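Local coordinates for nitrogenase molybdenum-iron protein alpha chain (Clostridium pasteurianum, PDB 4WES) that carries the iron-molybdenum cofactor on which dinitrogen is reduced to ammonia and shares an iron-sulfur cluster with the beta chain, at residues K178-N191 against D387-T399. Numbering follows the deposited sequence.
With HCA (3-hydroxy-3-carboxy-adipic acid), chain E; ICS (iron-sulfur-molybdenum cluster with interstitial carbon), chain F.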
loop_
_atom_site.group_PDB
_atom_site.type_symbol
_atom_site.label_atom_id
_atom_site.label_comp_id
_atom_site.label_asym_id
_atom_site.label_seq_id
_atom_site.Cartn_x
_atom_site.Cartn_y
_atom_site.Cartn_z
ATOM N N LYS A 178 35.643 -8.947 25.242
ATOM C CA LYS A 178 36.169 -8.352 26.455
ATOM C C LYS A 178 35.088 -8.186 27.515
ATOM O O LYS A 178 33.926 -7.923 27.216
ATOM C CB LYS A 178 36.850 -7.048 26.147
ATOM C CG LYS A 178 38.110 -7.309 25.341
ATOM C CD LYS A 178 38.912 -6.075 25.063
ATOM C CE LYS A 178 40.261 -6.433 24.458
ATOM N NZ LYS A 178 40.974 -5.202 24.055
ATOM N N GLY A 179 35.471 -8.365 28.772
ATOM C CA GLY A 179 34.502 -8.411 29.818
ATOM C C GLY A 179 33.489 -9.527 29.586
ATOM O O GLY A 179 33.825 -10.596 29.067
ATOM N N VAL A 180 32.262 -9.279 30.008
ATOM C CA VAL A 180 31.208 -10.293 30.058
ATOM C C VAL A 180 29.884 -9.831 29.452
ATOM O O VAL A 180 28.922 -10.585 29.493
ATOM C CB VAL A 180 30.965 -10.791 31.500
ATOM C CG1 VAL A 180 32.225 -11.440 32.045
ATOM C CG2 VAL A 180 30.534 -9.690 32.432
ATOM N N SER A 181 29.838 -8.600 28.953
ATOM C CA SER A 181 28.614 -7.936 28.600
ATOM C C SER A 181 28.924 -6.573 27.981
ATOM O O SER A 181 30.089 -6.185 27.822
ATOM C CB SER A 181 27.778 -7.722 29.846
ATOM O OG SER A 181 28.465 -6.798 30.703
ATOM N N GLN A 182 27.860 -5.804 27.764
ATOM C CA GLN A 182 27.979 -4.407 27.345
ATOM C C GLN A 182 28.759 -3.556 28.337
ATOM O O GLN A 182 29.337 -2.520 27.943
ATOM C CB GLN A 182 26.602 -3.791 27.146
ATOM C CG GLN A 182 25.737 -4.387 26.028
ATOM C CD GLN A 182 24.793 -5.474 26.525
ATOM O OE1 GLN A 182 25.213 -6.396 27.198
ATOM N NE2 GLN A 182 23.541 -5.405 26.123
ATOM N N SER A 183 28.727 -3.919 29.610
ATOM C CA SER A 183 29.340 -3.097 30.638
ATOM C C SER A 183 30.805 -2.740 30.354
ATOM O O SER A 183 31.202 -1.581 30.547
ATOM C CB SER A 183 29.204 -3.763 32.002
ATOM O OG SER A 183 29.926 -3.036 32.966
ATOM N N ALA A 184 31.606 -3.730 29.958
ATOM C CA ALA A 184 33.018 -3.431 29.692
ATOM C C ALA A 184 33.165 -2.311 28.664
ATOM O O ALA A 184 34.102 -1.500 28.722
ATOM C CB ALA A 184 33.742 -4.686 29.265
ATOM N N GLY A 185 32.272 -2.312 27.679
ATOM C CA GLY A 185 32.305 -1.268 26.669
ATOM C C GLY A 185 32.036 0.129 27.217
ATOM O O GLY A 185 32.637 1.093 26.772
ATOM N N HIS A 186 31.141 0.236 28.195
ATOM C CA HIS A 186 30.942 1.519 28.841
ATOM C C HIS A 186 32.251 2.000 29.447
ATOM O O HIS A 186 32.648 3.165 29.300
ATOM C CB HIS A 186 29.969 1.440 30.013
ATOM C CG HIS A 186 28.605 0.919 29.701
ATOM N ND1 HIS A 186 27.830 0.348 30.692
ATOM C CD2 HIS A 186 27.893 0.884 28.554
ATOM C CE1 HIS A 186 26.674 0.018 30.152
ATOM N NE2 HIS A 186 26.690 0.305 28.867
ATOM N N HIS A 187 32.917 1.092 30.164
ATOM C CA HIS A 187 34.133 1.477 30.894
ATOM C C HIS A 187 35.217 1.918 29.893
ATOM O O HIS A 187 35.889 2.934 30.075
ATOM C CB HIS A 187 34.575 0.304 31.743
ATOM C CG HIS A 187 35.601 0.642 32.771
ATOM N ND1 HIS A 187 35.848 -0.181 33.837
ATOM C CD2 HIS A 187 36.396 1.715 32.933
ATOM C CE1 HIS A 187 36.773 0.349 34.613
ATOM N NE2 HIS A 187 37.126 1.499 34.076
ATOM N N ILE A 188 35.385 1.139 28.832
ATOM C CA ILE A 188 36.364 1.439 27.800
ATOM C C ILE A 188 36.048 2.794 27.162
ATOM O O ILE A 188 36.960 3.628 26.938
ATOM C CB ILE A 188 36.379 0.298 26.755
ATOM C CG1 ILE A 188 36.975 -0.971 27.382
ATOM C CG2 ILE A 188 37.187 0.690 25.512
ATOM C CD1 ILE A 188 36.639 -2.261 26.653
ATOM N N ALA A 189 34.788 3.084 26.867
ATOM C CA ALA A 189 34.430 4.368 26.314
ATOM C C ALA A 189 34.745 5.485 27.294
ATOM O O ALA A 189 35.290 6.538 26.907
ATOM C CB ALA A 189 32.961 4.405 25.926
ATOM N N ASN A 190 34.351 5.308 28.552
ATOM C CA ASN A 190 34.540 6.367 29.535
ATOM C C ASN A 190 36.003 6.747 29.690
ATOM O O ASN A 190 36.326 7.915 29.878
ATOM C CB ASN A 190 33.997 5.970 30.923
ATOM C CG ASN A 190 32.484 6.206 31.118
ATOM O OD1 ASN A 190 32.103 6.856 32.075
ATOM N ND2 ASN A 190 31.654 5.685 30.222
ATOM N N ASN A 191 36.890 5.762 29.647
ATOM C CA ASN A 191 38.309 6.035 29.870
ATOM C C ASN A 191 38.818 7.025 28.836
ATOM O O ASN A 191 39.477 8.018 29.167
ATOM C CB ASN A 191 39.128 4.768 29.809
ATOM C CG ASN A 191 38.954 3.891 31.012
ATOM O OD1 ASN A 191 38.426 4.308 32.055
ATOM N ND2 ASN A 191 39.414 2.639 30.879
ATOM N N ASP A 387 36.613 -9.854 39.328
ATOM C CA ASP A 387 36.353 -11.110 38.692
ATOM C C ASP A 387 37.363 -11.332 37.535
ATOM O O ASP A 387 37.788 -10.389 36.843
ATOM C CB ASP A 387 34.898 -11.001 38.231
ATOM C CG ASP A 387 34.481 -12.116 37.392
ATOM O OD1 ASP A 387 33.786 -12.976 37.908
ATOM O OD2 ASP A 387 34.841 -12.067 36.219
ATOM N N ALA A 388 37.788 -12.568 37.335
ATOM C CA ALA A 388 38.818 -12.862 36.337
ATOM C C ALA A 388 38.436 -12.490 34.879
ATOM O O ALA A 388 39.294 -12.120 34.056
ATOM C CB ALA A 388 39.201 -14.329 36.413
ATOM N N ASP A 389 37.154 -12.584 34.558
ATOM C CA ASP A 389 36.716 -12.306 33.192
ATOM C C ASP A 389 36.614 -10.816 32.856
ATOM O O ASP A 389 36.443 -10.475 31.684
ATOM C CB ASP A 389 35.392 -13.021 32.942
ATOM C CG ASP A 389 35.559 -14.514 32.981
ATOM O OD1 ASP A 389 36.429 -15.010 32.269
ATOM O OD2 ASP A 389 34.873 -15.176 33.761
ATOM N N SER A 390 36.749 -9.947 33.853
ATOM C CA SER A 390 36.788 -8.492 33.604
ATOM C C SER A 390 38.070 -7.811 34.118
ATOM O O SER A 390 38.196 -6.599 34.035
ATOM C CB SER A 390 35.548 -7.805 34.178
ATOM O OG SER A 390 34.385 -8.249 33.514
ATOM N N LYS A 391 39.031 -8.584 34.614
ATOM C CA LYS A 391 40.193 -8.011 35.261
ATOM C C LYS A 391 41.066 -7.204 34.331
ATOM O O LYS A 391 41.783 -6.304 34.797
ATOM C CB LYS A 391 41.021 -9.083 35.974
ATOM C CG LYS A 391 41.744 -10.070 35.085
ATOM C CD LYS A 391 42.608 -11.014 35.927
ATOM C CE LYS A 391 42.949 -12.295 35.181
ATOM N NZ LYS A 391 43.557 -12.014 33.852
ATOM N N ASN A 392 41.020 -7.502 33.035
ATOM C CA ASN A 392 41.863 -6.790 32.075
ATOM C C ASN A 392 41.232 -5.544 31.461
ATOM O O ASN A 392 41.824 -4.896 30.588
ATOM C CB ASN A 392 42.331 -7.747 30.996
ATOM C CG ASN A 392 43.263 -8.827 31.549
ATOM O OD1 ASN A 392 44.013 -8.591 32.496
ATOM N ND2 ASN A 392 43.213 -10.015 30.966
ATOM N N ILE A 393 40.031 -5.197 31.897
ATOM C CA ILE A 393 39.444 -3.900 31.495
ATOM C C ILE A 393 40.269 -2.812 32.171
ATOM O O ILE A 393 40.373 -2.809 33.371
ATOM C CB ILE A 393 37.954 -3.809 31.880
ATOM C CG1 ILE A 393 37.159 -4.955 31.235
ATOM C CG2 ILE A 393 37.406 -2.448 31.517
ATOM C CD1 ILE A 393 37.353 -5.084 29.744
ATOM N N PRO A 394 40.862 -1.886 31.388
ATOM C CA PRO A 394 41.776 -0.938 32.021
ATOM C C PRO A 394 41.110 0.011 33.020
ATOM O O PRO A 394 39.998 0.491 32.799
ATOM C CB PRO A 394 42.318 -0.130 30.830
ATOM C CG PRO A 394 42.246 -1.074 29.693
ATOM C CD PRO A 394 40.946 -1.794 29.923
ATOM N N GLU A 395 41.840 0.287 34.087
ATOM C CA GLU A 395 41.475 1.278 35.074
ATOM C C GLU A 395 42.393 2.481 34.932
ATOM O O GLU A 395 43.617 2.345 34.933
ATOM C CB GLU A 395 41.669 0.707 36.471
ATOM C CG GLU A 395 40.791 -0.467 36.832
ATOM C CD GLU A 395 39.326 -0.081 36.958
ATOM O OE1 GLU A 395 38.488 -1.006 36.927
ATOM O OE2 GLU A 395 39.031 1.132 37.091
ATOM N N ILE A 396 41.803 3.652 34.823
ATOM C CA ILE A 396 42.644 4.812 34.822
ATOM C C ILE A 396 42.397 5.626 36.069
ATOM O O ILE A 396 41.355 5.532 36.732
ATOM C CB ILE A 396 42.495 5.654 33.561
ATOM C CG1 ILE A 396 41.130 6.337 33.567
ATOM C CG2 ILE A 396 42.725 4.785 32.318
ATOM C CD1 ILE A 396 40.978 7.423 32.524
ATOM N N THR A 397 43.435 6.345 36.459
ATOM C CA THR A 397 43.328 7.188 37.622
ATOM C C THR A 397 43.620 8.602 37.208
ATOM O O THR A 397 44.483 8.866 36.368
ATOM C CB THR A 397 44.278 6.809 38.778
ATOM O OG1 THR A 397 45.575 7.325 38.512
ATOM C CG2 THR A 397 44.344 5.290 39.013
ATOM N N VAL A 398 42.835 9.517 37.750
ATOM C CA VAL A 398 43.062 10.939 37.532
ATOM C C VAL A 398 43.423 11.576 38.869
ATOM O O VAL A 398 43.217 10.987 39.915
ATOM C CB VAL A 398 41.843 11.640 36.887
ATOM C CG1 VAL A 398 41.550 11.082 35.498
ATOM C CG2 VAL A 398 40.617 11.532 37.782
ATOM N N THR A 399 43.866 12.819 38.815
ATOM C CA THR A 399 44.262 13.560 40.012
ATOM C C THR A 399 43.776 14.986 39.857
ATOM O O THR A 399 43.387 15.390 38.760
ATOM C CB THR A 399 45.788 13.549 40.164
ATOM O OG1 THR A 399 46.423 14.181 39.040
ATOM C CG2 THR A 399 46.331 12.128 40.350
HETATM C C1 HCA E . 22.383 -3.242 23.045
HETATM C C2 HCA E . 21.333 -2.271 22.498
HETATM C C3 HCA E . 19.952 -2.427 23.132
HETATM C C4 HCA E . 19.163 -3.609 22.535
HETATM C C5 HCA E . 17.709 -3.516 23.030
HETATM C C6 HCA E . 16.844 -4.739 22.995
HETATM C C7 HCA E . 19.145 -1.151 22.878
HETATM O O1 HCA E . 22.229 -3.735 24.170
HETATM O O2 HCA E . 23.382 -3.480 22.345
HETATM O O3 HCA E . 15.628 -4.595 22.660
HETATM O O4 HCA E . 17.334 -5.846 23.311
HETATM O O5 HCA E . 18.619 -0.599 23.869
HETATM O O6 HCA E . 19.001 -0.760 21.711
HETATM O O7 HCA E . 20.069 -2.642 24.530
HETATM FE FE1 ICS F . 22.430 2.942 30.736
HETATM MO MO1 ICS F . 19.415 -1.040 25.893
HETATM FE FE2 ICS F . 22.845 1.006 28.961
HETATM FE FE3 ICS F . 21.144 2.988 28.395
HETATM FE FE4 ICS F . 20.542 1.201 30.267
HETATM FE FE5 ICS F . 19.437 -0.302 28.483
HETATM FE FE6 ICS F . 21.706 -0.441 27.157
HETATM FE FE7 ICS F . 20.030 1.461 26.624
HETATM C CX ICS F . 20.941 0.990 28.368
HETATM S S1A ICS F . 22.585 0.687 31.185
HETATM S S1B ICS F . 20.408 -2.175 27.681
HETATM S S2A ICS F . 23.403 3.193 28.715
HETATM S S2B ICS F . 23.832 -0.502 27.656
HETATM S S3A ICS F . 18.816 -0.160 30.646
HETATM S S3B ICS F . 21.218 0.295 25.119
HETATM S S4A ICS F . 20.206 3.467 30.403
HETATM S S4B ICS F . 18.037 0.532 26.947
HETATM S S5A ICS F . 20.149 3.658 26.509
HETATM O O HOH W 1 36.454 -11.541 29.106
HETATM O O HOH W 2 38.256 -9.020 29.323
HETATM O O HOH W 3 38.879 3.594 34.644
#
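D389 sets its CB against CG1 of V180, the two side chains crossing at about a right angle, while its carboxylate turns off to R42. Its carbonyl O receives a CA-H...O contact from G179 CA at 3.4 Å, and one water lies within hydrogen-bonding distance of both G179 O and D389 O. S390 follows with OG alongside G179, 3.7 Å from G179 CA, and opens a type I beta turn that delivers I393 to the helix. With CG1 beside its backbone N (chi1 -58°), I393 divides its branches: CD1 reaches A184 CB at 3.7 Å and lies near the tip of I188, whereas CG2 meets the H187 ring obliquely at ND1. P394 offers its carbonyl O, which N191 ND2 grips at 2.9 Å (N-H...O 154°); the oxygen lies close to the amide plane of N191, but the amide nitrogen stands above the carbonyl plane. That same oxygen sits over one face of H187, too poorly angled to bond NE2. E395 folds back so that OE1 comes to the ring edge, 3.2 Å from H187 CE1, with carboxylate and imidazole planes 64° apart. In one of its two conformers, I396 runs past N191 in the opposite direction, CG1 3.7 Å from N191 OD1. A single water joins this end, bonded to H187 NE2, N191 OD1 and I396 N. On the inward side of helix 182-196, Q182 NE2 donates to homocitrate O1 at 2.9 Å and H186 NE2 approaches cofactor sulfur S2B. The loop thus holds the outer side of a cofactor-lining helix, and the E395 carboxylate may favour a positively charged H187.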